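Local coordinates for protein L-Ala-D/L-Glu Epimerase (Escherichia coli, PDB 1JPD) that belongs to the enolase superfamily, pairing a mandelate racemase/muconate lactonizing enzyme-type N-terminal domain with a TIM-barrel C-terminal domain, at residues R268-L276 with A289-A299. Residues are numbered along the deposited sequence; the frame is centred on the assembly and turned at random.
Sequences RAQGFSLML and ALPLVPQVSFA
Leu-274 and Leu-276 exchange backbone hydrogen bonds with Ser-297 and Phe-298, in the parallel sense: Ser-297 N gives its hydrogen to Leu-274 O (2.9 Å), and Leu-276 N donates to Phe-298 O (3.0 Å). The second bond is the straighter, 167° at the hydrogen, and its donor lies almost on the line of the Phe-298 carbonyl; in the first, the donor stands 34° off the Leu-274 carbonyl plane. Phe-298 O also receives a CA-H contact from Met-275. A backbone bond between Leu-276 and Asp-300 carries the parallel pairing one residue beyond 298-299. Leu-274 N has no direct donor-acceptor pairing with 289-299; a water accepts its hydrogen and is hydrogen-bonded to the side-chain OG of Ser-297 (2.6 Å), just before strand 298-299. On the opposite edge of 273-276, Ser-273 bonds to Glu-245 and Val-247 and Met-275 to Ile-249, Ser-273 OG finding Glu-245 O.

Most of the apolar packing lies on the Leu-276 side. Leu-276 holds CG trans to N, which directs CD1 against Leu-292 CD1 (3.5 Å) and CD2 toward Ala-289 and Val-293, while Val-296 CG2 packs on its CB and Val-296 CG1 meets Leu-274 CB (3.7 Å). On the other face of the sheet, Met-275 CG packs on Phe-298 CB (3.9 Å). Farther out, Arg-268 extends from the helix end so that Gln-295 OE1 sits over the centre of one guanidinium face, 3.4 Å above its plane, with the amide steeply inclined at 63°. Behind Arg-268, Gly-271 closes helix 257-269 in a Schellman motif. Strand 273-276, helix 283-289 and strand 298-299 thus form a beta-alpha-beta unit, the parallel crossover repeated around a TIM barrel.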
# COMPACT_ATOMS: atom_id res chain seq x y z
N ARG A 268 11.87 -11.29 0.55
CA ARG A 268 13.26 -11.00 0.88
C ARG A 268 14.12 -12.21 0.54
O ARG A 268 15.11 -12.10 -0.18
CB ARG A 268 13.40 -10.71 2.37
CG ARG A 268 13.09 -9.32 2.80
CD ARG A 268 13.32 -9.27 4.29
NE ARG A 268 13.43 -7.92 4.81
CZ ARG A 268 13.79 -7.66 6.06
NH1 ARG A 268 14.06 -8.66 6.89
NH2 ARG A 268 13.88 -6.40 6.48
N ALA A 269 13.72 -13.36 1.09
CA ALA A 269 14.43 -14.61 0.88
C ALA A 269 14.76 -14.85 -0.59
O ALA A 269 15.79 -15.43 -0.90
CB ALA A 269 13.62 -15.78 1.44
N GLN A 270 13.89 -14.41 -1.49
CA GLN A 270 14.13 -14.61 -2.91
C GLN A 270 14.87 -13.46 -3.57
O GLN A 270 14.97 -13.40 -4.80
CB GLN A 270 12.82 -14.87 -3.65
CG GLN A 270 12.21 -16.21 -3.30
CD GLN A 270 11.05 -16.57 -4.20
OE1 GLN A 270 11.16 -16.50 -5.43
NE2 GLN A 270 9.94 -16.99 -3.60
N GLY A 271 15.39 -12.54 -2.76
CA GLY A 271 16.16 -11.43 -3.30
C GLY A 271 15.42 -10.17 -3.68
O GLY A 271 16.01 -9.26 -4.27
N PHE A 272 14.14 -10.10 -3.35
CA PHE A 272 13.35 -8.92 -3.67
C PHE A 272 13.48 -7.86 -2.58
O PHE A 272 13.61 -8.19 -1.40
CB PHE A 272 11.86 -9.26 -3.81
CG PHE A 272 11.53 -10.15 -4.98
CD1 PHE A 272 11.47 -11.53 -4.82
CD2 PHE A 272 11.23 -9.61 -6.22
CE1 PHE A 272 11.10 -12.36 -5.88
CE2 PHE A 272 10.86 -10.42 -7.29
CZ PHE A 272 10.80 -11.80 -7.12
N SER A 273 13.44 -6.59 -2.98
CA SER A 273 13.47 -5.50 -2.01
C SER A 273 11.98 -5.22 -1.75
O SER A 273 11.13 -5.58 -2.56
CB SER A 273 14.18 -4.26 -2.59
OG SER A 273 13.85 -4.04 -3.95
N LEU A 274 11.66 -4.60 -0.62
CA LEU A 274 10.26 -4.36 -0.31
C LEU A 274 9.85 -2.90 -0.23
O LEU A 274 10.66 -2.02 0.04
CB LEU A 274 9.88 -5.02 1.02
CG LEU A 274 10.24 -6.49 1.28
CD1 LEU A 274 9.68 -6.89 2.63
CD2 LEU A 274 9.68 -7.37 0.17
N MET A 275 8.56 -2.68 -0.47
CA MET A 275 7.98 -1.35 -0.38
C MET A 275 6.62 -1.58 0.28
O MET A 275 6.00 -2.62 0.07
CB MET A 275 7.79 -0.76 -1.77
CG MET A 275 7.26 0.65 -1.72
SD MET A 275 6.86 1.28 -3.35
CE MET A 275 5.94 2.71 -2.87
N LEU A 276 6.16 -0.63 1.09
CA LEU A 276 4.87 -0.78 1.74
C LEU A 276 3.94 0.28 1.18
O LEU A 276 4.23 1.48 1.27
CB LEU A 276 5.00 -0.61 3.26
CG LEU A 276 3.70 -0.71 4.09
CD1 LEU A 276 3.13 -2.10 3.96
CD2 LEU A 276 3.98 -0.40 5.56
N ALA A 289 -0.95 -1.66 8.99
CA ALA A 289 0.20 -1.97 8.14
C ALA A 289 1.56 -1.65 8.76
O ALA A 289 2.57 -2.24 8.39
CB ALA A 289 0.06 -1.23 6.82
N LEU A 290 1.58 -0.73 9.72
CA LEU A 290 2.82 -0.32 10.37
C LEU A 290 3.84 -1.40 10.73
O LEU A 290 5.04 -1.23 10.50
CB LEU A 290 2.51 0.53 11.60
CG LEU A 290 1.87 1.85 11.19
CD1 LEU A 290 1.40 2.61 12.43
CD2 LEU A 290 2.87 2.68 10.39
N PRO A 291 3.39 -2.54 11.28
CA PRO A 291 4.33 -3.60 11.63
C PRO A 291 5.36 -3.93 10.55
O PRO A 291 6.43 -4.45 10.85
CB PRO A 291 3.41 -4.78 11.94
CG PRO A 291 2.22 -4.11 12.53
CD PRO A 291 2.01 -2.93 11.60
N LEU A 292 5.03 -3.64 9.29
CA LEU A 292 5.93 -3.92 8.17
C LEU A 292 6.98 -2.84 7.92
O LEU A 292 8.01 -3.10 7.31
CB LEU A 292 5.11 -4.12 6.89
CG LEU A 292 4.19 -5.34 6.80
CD1 LEU A 292 3.24 -5.20 5.63
CD2 LEU A 292 5.02 -6.60 6.65
N VAL A 293 6.73 -1.62 8.40
CA VAL A 293 7.63 -0.50 8.18
C VAL A 293 9.13 -0.76 8.35
O VAL A 293 9.92 -0.39 7.48
CB VAL A 293 7.24 0.71 9.06
CG1 VAL A 293 8.25 1.83 8.87
CG2 VAL A 293 5.85 1.20 8.69
N PRO A 294 9.55 -1.40 9.45
CA PRO A 294 10.98 -1.65 9.62
C PRO A 294 11.59 -2.59 8.57
O PRO A 294 12.81 -2.72 8.50
CB PRO A 294 11.07 -2.22 11.03
CG PRO A 294 9.77 -2.91 11.20
CD PRO A 294 8.80 -1.91 10.61
N GLN A 295 10.76 -3.21 7.74
CA GLN A 295 11.27 -4.12 6.71
C GLN A 295 11.33 -3.54 5.30
O GLN A 295 11.90 -4.16 4.41
CB GLN A 295 10.43 -5.39 6.63
CG GLN A 295 10.54 -6.30 7.82
CD GLN A 295 9.96 -7.66 7.53
OE1 GLN A 295 10.39 -8.35 6.61
NE2 GLN A 295 8.96 -8.06 8.32
N VAL A 296 10.76 -2.36 5.10
CA VAL A 296 10.73 -1.79 3.76
C VAL A 296 11.64 -0.61 3.44
O VAL A 296 11.97 0.19 4.31
CB VAL A 296 9.28 -1.43 3.39
CG1 VAL A 296 8.40 -2.68 3.46
CG2 VAL A 296 8.75 -0.36 4.33
N SER A 297 12.04 -0.54 2.17
CA SER A 297 12.91 0.51 1.64
C SER A 297 12.17 1.84 1.50
O SER A 297 12.74 2.91 1.70
CB SER A 297 13.47 0.11 0.27
OG SER A 297 14.20 -1.10 0.34
N PHE A 298 10.89 1.75 1.14
CA PHE A 298 10.06 2.94 0.98
C PHE A 298 8.71 2.69 1.62
O PHE A 298 8.19 1.58 1.57
CB PHE A 298 9.86 3.29 -0.49
CG PHE A 298 11.14 3.49 -1.25
CD1 PHE A 298 11.68 2.45 -2.00
CD2 PHE A 298 11.83 4.70 -1.18
CE1 PHE A 298 12.89 2.61 -2.67
CE2 PHE A 298 13.03 4.87 -1.85
CZ PHE A 298 13.56 3.83 -2.59
N ALA A 299 8.14 3.73 2.21
CA ALA A 299 6.83 3.63 2.83
C ALA A 299 5.91 4.65 2.17
O ALA A 299 6.19 5.85 2.20
CB ALA A 299 6.92 3.90 4.32
O HOH W 1 13.53 -3.43 1.27